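Uncharacterized protein (Bacillus thuringiensis serovar kurstaki, PDB 4XE7) is a bacterial actin-like protein of the ParM type, crystallised without nucleotide, that probably polymerises into filaments that segregate plasmid DNA. Local coordinates at residues P129-T132 and S133-V136; I396-S399 and A400-T403. All blocks are in the same frame, centred on the assembly; numbering follows the deposited sequence.

Overall arrangement
Both contacts are local, each made along one continuous piece of chain in the single actin-like subunit. Contact 1 is just over two turns of helix 123-140, wholly buried against strands of the eight-stranded sheet. Contact 2 spans the 3-10 lead-in to helix 402-418 and the helix's first residues, only partly buried and nearer the middle of the molecule, its centre about 6 Å from that of the chain against about 15 Å for contact 1. The two centres lie about 20 Å apart and the nearest atoms about 9 Å, without touching. Strand 33-45 nevertheless meets side chains of both. The crystal is of the apo form, so neither contact is seen with nucleotide.

Contact 1. Residues P129-T132 and S133-V136; sequences PLFT and SMAV
Ser133 reaches back along helix 123-140 with both of its donors: its N gives a hydrogen bond to Pro129 O (2.9 Å), and its OG gives another to Leu130 O (2.7 Å). The hydroxyl can do this because chi1 of 77° sets OG between the backbone N and the carbonyl carbon, facing the preceding turn. Leu130 O thus has two donors, since Met134 N also bonds to it at 3.1 Å with a nearly straight N-H...O angle of 167°. Ala135 N to Phe131 O and Val136 N to Thr132 O (2.9 Å) continue the same i to i+4 ladder. Pro129 has no amide hydrogen to give to the turn before it, and the helix kinks there, but its carbonyl still serves Ser133. Thr132 is satisfied in the same backward manner, its OG1 bonding to Ile128 O and leaving CG2 for apolar company.

Met134 carries the side-chain packing. Its chain is extended beyond CG and runs beside Phe131, pointing the same way, which brings SD to the ring's edge, close to its plane: SD lies 4.0 Å from Phe131 CD1 and 5.3 Å from the ring centroid, a Met-aromatic contact. The terminal CE goes on to meet Leu130 CD1 at 4.0 Å, so the unbranched thioether touches an aromatic neighbour through its sulfur and a branched one through its methyl.

Around this helix, Thr132 packs on Leu73, Val75 and Ile77 of strand 73-79, Ala135 on Val177 and Phe179 of strand 173-179, and the Phe131 ring meets that of His175. The small Ala135 and the beta-branched Thr132 and Val136 suit the face turned to the strands. The chemistry implies that small hydroxyl side chains can be buried here, because each hydroxyl donates a hydrogen bond to a carbonyl of its own helix, which probably keeps the cost of burial low.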
ATOM      1  N   PRO A 129      -3.874  -6.220  13.845  1.00 20.86           N
ATOM      2  CA  PRO A 129      -4.100  -5.239  12.778  1.00 20.71           C
ATOM      3  C   PRO A 129      -5.013  -5.746  11.663  1.00 21.23           C
ATOM      4  O   PRO A 129      -5.763  -4.947  11.100  1.00 17.88           O
ATOM      5  CB  PRO A 129      -2.693  -4.972  12.243  1.00 21.34           C
ATOM      6  CG  PRO A 129      -1.805  -5.268  13.433  1.00 23.58           C
ATOM      7  CD  PRO A 129      -2.439  -6.473  14.046  1.00 19.31           C
ATOM      8  N   LEU A 130      -4.972  -7.034  11.360  1.00 17.07           N
ATOM      9  CA  LEU A 130      -5.865  -7.580  10.334  1.00 20.89           C
ATOM     10  C   LEU A 130      -7.330  -7.426  10.747  1.00 24.21           C
ATOM     11  O   LEU A 130      -8.138  -6.891   9.990  1.00 21.64           O
ATOM     12  CB  LEU A 130      -5.533  -9.055  10.058  1.00 21.65           C
ATOM     13  CG  LEU A 130      -6.600  -9.897   9.353  1.00 21.37           C
ATOM     14  CD1 LEU A 130      -6.650  -9.584   7.840  1.00 20.05           C
ATOM     15  CD2 LEU A 130      -6.381 -11.375   9.571  1.00 26.16           C
ATOM     16  N   PHE A 131      -7.676  -7.889  11.947  1.00 21.98           N
ATOM     17  CA  PHE A 131      -9.064  -7.801  12.414  1.00 23.63           C
ATOM     18  C   PHE A 131      -9.497  -6.355  12.548  1.00 23.67           C
ATOM     19  O   PHE A 131     -10.640  -6.006  12.253  1.00 24.76           O
ATOM     20  CB  PHE A 131      -9.248  -8.518  13.754  1.00 20.43           C
ATOM     21  CG  PHE A 131      -9.174 -10.011  13.650  1.00 25.97           C
ATOM     22  CD1 PHE A 131      -9.639 -10.662  12.523  1.00 30.87           C
ATOM     23  CD2 PHE A 131      -8.637 -10.766  14.679  1.00 30.76           C
ATOM     24  CE1 PHE A 131      -9.573 -12.052  12.426  1.00 38.65           C
ATOM     25  CE2 PHE A 131      -8.566 -12.150  14.587  1.00 33.04           C
ATOM     26  CZ  PHE A 131      -9.033 -12.793  13.467  1.00 35.08           C
ATOM     27  N   THR A 132      -8.572  -5.514  12.988  1.00 23.21           N
ATOM     28  CA  THR A 132      -8.856  -4.094  13.122  1.00 23.75           C
ATOM     29  C   THR A 132      -9.151  -3.481  11.759  1.00 23.80           C
ATOM     30  O   THR A 132     -10.067  -2.655  11.633  1.00 23.68           O
ATOM     31  CB  THR A 132      -7.685  -3.347  13.798  1.00 21.80           C
ATOM     32  OG1 THR A 132      -7.514  -3.861  15.122  1.00 29.20           O
ATOM     33  CG2 THR A 132      -7.961  -1.855  13.873  1.00 25.01           C
ATOM     34  N   SER A 133      -8.403  -3.893  10.734  1.00 24.04           N
ATOM     35  CA  SER A 133      -8.628  -3.346   9.396  1.00 24.59           C
ATOM     36  C   SER A 133     -10.025  -3.740   8.894  1.00 20.70           C
ATOM     37  O   SER A 133     -10.749  -2.907   8.320  1.00 20.22           O
ATOM     38  CB  SER A 133      -7.542  -3.810   8.410  1.00 23.77           C
ATOM     39  OG  SER A 133      -7.749  -5.153   7.983  1.00 25.96           O
ATOM     40  N   MET A 134     -10.410  -4.994   9.136  1.00 20.53           N
ATOM     41  CA  MET A 134     -11.763  -5.466   8.824  1.00 19.20           C
ATOM     42  C   MET A 134     -12.833  -4.633   9.528  1.00 17.44           C
ATOM     43  O   MET A 134     -13.867  -4.312   8.946  1.00 18.17           O
ATOM     44  CB  MET A 134     -11.950  -6.930   9.242  1.00 21.65           C
ATOM     45  CG  MET A 134     -11.203  -7.954   8.428  1.00 24.85           C
ATOM     46  SD  MET A 134     -11.446  -9.618   9.106  1.00 16.01           S
ATOM     47  CE  MET A 134     -10.502 -10.546   7.879  1.00 26.58           C
ATOM     48  N   ALA A 135     -12.596  -4.330  10.805  1.00 22.32           N
ATOM     49  CA  ALA A 135     -13.563  -3.579  11.615  1.00 22.38           C
ATOM     50  C   ALA A 135     -13.721  -2.151  11.141  1.00 20.75           C
ATOM     51  O   ALA A 135     -14.829  -1.613  11.149  1.00 24.44           O
ATOM     52  CB  ALA A 135     -13.156  -3.582  13.103  1.00 21.51           C
ATOM     53  N   VAL A 136     -12.615  -1.529  10.758  1.00 17.26           N
ATOM     54  CA  VAL A 136     -12.676  -0.157  10.251  1.00 25.02           C
ATOM     55  C   VAL A 136     -13.464  -0.085   8.935  1.00 24.68           C
ATOM     56  O   VAL A 136     -14.305   0.799   8.757  1.00 27.55           O
ATOM     57  CB  VAL A 136     -11.265   0.449  10.047  1.00 24.54           C
ATOM     58  CG1 VAL A 136     -11.364   1.865   9.429  1.00 20.93           C
ATOM     59  CG2 VAL A 136     -10.525   0.514  11.384  1.00 20.23           C
TER

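Contact 2. Residues I396-S399 and A400-T403; sequences IQES and AYFT
This is a local turn contact at the start of the C-terminal helix 402-418, where a 3-10 segment leads in from strand 390-391 and Tyr401 holds the N-cap position. Two backbone hydrogen bonds of i to i+3 type, Tyr401 N to Glu398 O (3.0 Å) and Phe402 N to Ser399 O (3.2 Å), tighten the chain; in both the donor stands above the carbonyl plane. The tight turn brings Ser399 and Phe402 together, and chi1 of Phe402 lays its ring face against Ser399, whose CA sits 3.7 Å from the ring centroid and only 4° off its normal, a CH-pi contact. A flat aromatic ring suits this place, since its face can receive the CA-H of Ser399. With chi1 at -74°, Ser399 OG sits beside its own backbone N, and both donate to Ile396 O, OG at 2.6 Å in the carbonyl plane on a lone pair. A water bridges Gln397 O and Ala400 N. Glu398 OE1 comes within 4.2 Å of Tyr401 CD2; the side chains cross at an angle, and their near-parallel planes, 11° apart, do not amount to a stack.

Among its neighbours, Phe402 rests on Ala208 and Ile209 of helix 205-210, Ile396 on helices 300-317 and 372-376, and Tyr401, in a cation-pi contact with Lys23, on Ser35 and Ala37 of strand 33-45.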
ATOM      1  N   ILE A 396      -1.306   2.750 -12.156  1.00 27.27           N
ATOM      2  CA  ILE A 396      -0.037   2.764 -11.420  1.00 23.98           C
ATOM      3  C   ILE A 396      -0.138   3.518 -10.091  1.00 26.13           C
ATOM      4  O   ILE A 396       0.563   3.204  -9.127  1.00 17.75           O
ATOM      5  CB  ILE A 396       1.079   3.393 -12.298  1.00 29.31           C
ATOM      6  CG1 ILE A 396       2.438   3.328 -11.616  1.00 26.52           C
ATOM      7  CG2 ILE A 396       0.727   4.852 -12.648  1.00 33.39           C
ATOM      8  CD1 ILE A 396       3.006   1.938 -11.519  1.00 36.33           C
ATOM      9  N   GLN A 397      -1.025   4.509 -10.024  1.00 32.55           N
ATOM     10  CA  GLN A 397      -1.222   5.260  -8.790  1.00 31.99           C
ATOM     11  C   GLN A 397      -1.672   4.350  -7.631  1.00 31.56           C
ATOM     12  O   GLN A 397      -1.467   4.669  -6.457  1.00 27.72           O
ATOM     13  CB  GLN A 397      -2.244   6.389  -9.012  1.00 44.33           C
ATOM     14  CG  GLN A 397      -1.884   7.326 -10.168  1.00 51.05           C
ATOM     15  CD  GLN A 397      -2.798   8.544 -10.261  1.00 56.88           C
ATOM     16  OE1 GLN A 397      -2.871   9.358  -9.336  1.00 51.56           O
ATOM     17  NE2 GLN A 397      -3.495   8.674 -11.387  1.00 59.20           N
ATOM     18  N   GLU A 398      -2.260   3.203  -7.964  1.00 35.53           N
ATOM     19  CA  GLU A 398      -2.753   2.287  -6.937  1.00 36.70           C
ATOM     20  C   GLU A 398      -1.760   1.168  -6.618  1.00 30.66           C
ATOM     21  O   GLU A 398      -2.142   0.150  -6.019  1.00 30.21           O
ATOM     22  CB  GLU A 398      -4.105   1.694  -7.360  1.00 31.68           C
ATOM     23  CG  GLU A 398      -5.259   2.703  -7.291  1.00 42.64           C
ATOM     24  CD  GLU A 398      -5.221   3.563  -6.026  1.00 52.90           C
ATOM     25  OE1 GLU A 398      -5.164   3.007  -4.901  1.00 51.61           O
ATOM     26  OE2 GLU A 398      -5.236   4.806  -6.160  1.00 58.43           O
ATOM     27  N   SER A 399      -0.495   1.373  -7.000  1.00 19.11           N
ATOM     28  CA  SER A 399       0.569   0.364  -6.852  1.00 23.48           C
ATOM     29  C   SER A 399       0.719  -0.223  -5.450  1.00 25.92           C
ATOM     30  O   SER A 399       0.934  -1.438  -5.289  1.00 22.38           O
ATOM     31  CB  SER A 399       1.940   0.943  -7.258  1.00 22.44           C
ATOM     32  OG  SER A 399       2.045   1.078  -8.648  1.00 30.76           O
ATOM     33  N   ALA A 400       0.648   0.638  -4.444  1.00 22.78           N
ATOM     34  CA  ALA A 400       0.803   0.201  -3.059  1.00 35.52           C
ATOM     35  C   ALA A 400      -0.192  -0.902  -2.673  1.00 29.90           C
ATOM     36  O   ALA A 400       0.092  -1.711  -1.800  1.00 32.99           O
ATOM     37  CB  ALA A 400       0.658   1.381  -2.122  1.00 40.14           C
ATOM     38  N   TYR A 401      -1.332  -0.944  -3.359  1.00 34.12           N
ATOM     39  CA  TYR A 401      -2.415  -1.856  -3.010  1.00 28.53           C
ATOM     40  C   TYR A 401      -2.696  -2.922  -4.081  1.00 22.30           C
ATOM     41  O   TYR A 401      -3.757  -3.529  -4.099  1.00 23.79           O
ATOM     42  CB  TYR A 401      -3.680  -1.038  -2.719  1.00 22.97           C
ATOM     43  CG  TYR A 401      -3.499  -0.134  -1.520  1.00 28.44           C
ATOM     44  CD1 TYR A 401      -3.530  -0.658  -0.223  1.00 32.85           C
ATOM     45  CD2 TYR A 401      -3.262   1.223  -1.670  1.00 25.80           C
ATOM     46  CE1 TYR A 401      -3.351   0.146   0.880  1.00 29.83           C
ATOM     47  CE2 TYR A 401      -3.070   2.040  -0.570  1.00 23.61           C
ATOM     48  CZ  TYR A 401      -3.121   1.501   0.703  1.00 31.17           C
ATOM     49  OH  TYR A 401      -2.941   2.312   1.810  1.00 34.38           O
ATOM     50  N   PHE A 402      -1.745  -3.150  -4.979  1.00 26.38           N
ATOM     51  CA  PHE A 402      -1.963  -4.113  -6.060  1.00 20.22           C
ATOM     52  C   PHE A 402      -2.171  -5.527  -5.500  1.00 19.81           C
ATOM     53  O   PHE A 402      -2.906  -6.337  -6.070  1.00 19.52           O
ATOM     54  CB  PHE A 402      -0.781  -4.113  -7.046  1.00 19.32           C
ATOM     55  CG  PHE A 402      -0.876  -3.063  -8.149  1.00 21.72           C
ATOM     56  CD1 PHE A 402      -1.967  -2.223  -8.258  1.00 20.19           C
ATOM     57  CD2 PHE A 402       0.142  -2.949  -9.095  1.00 29.54           C
ATOM     58  CE1 PHE A 402      -2.049  -1.293  -9.279  1.00 23.44           C
ATOM     59  CE2 PHE A 402       0.070  -2.030 -10.114  1.00 26.54           C
ATOM     60  CZ  PHE A 402      -1.028  -1.190 -10.209  1.00 27.27           C
ATOM     61  N   THR A 403      -1.509  -5.825  -4.386  1.00 23.26           N
ATOM     62  CA  THR A 403      -1.665  -7.132  -3.757  1.00 23.79           C
ATOM     63  C   THR A 403      -3.059  -7.283  -3.139  1.00 25.70           C
ATOM     64  O   THR A 403      -3.747  -8.272  -3.396  1.00 23.73           O
ATOM     65  CB  THR A 403      -0.607  -7.364  -2.684  1.00 24.13           C
ATOM     66  OG1 THR A 403       0.692  -7.274  -3.281  1.00 29.80           O
ATOM     67  CG2 THR A 403      -0.792  -8.735  -2.028  1.00 26.88           C
TER
HETATM   68  O   HOH W   1       0.025   3.736  -4.719  1.00 31.74           O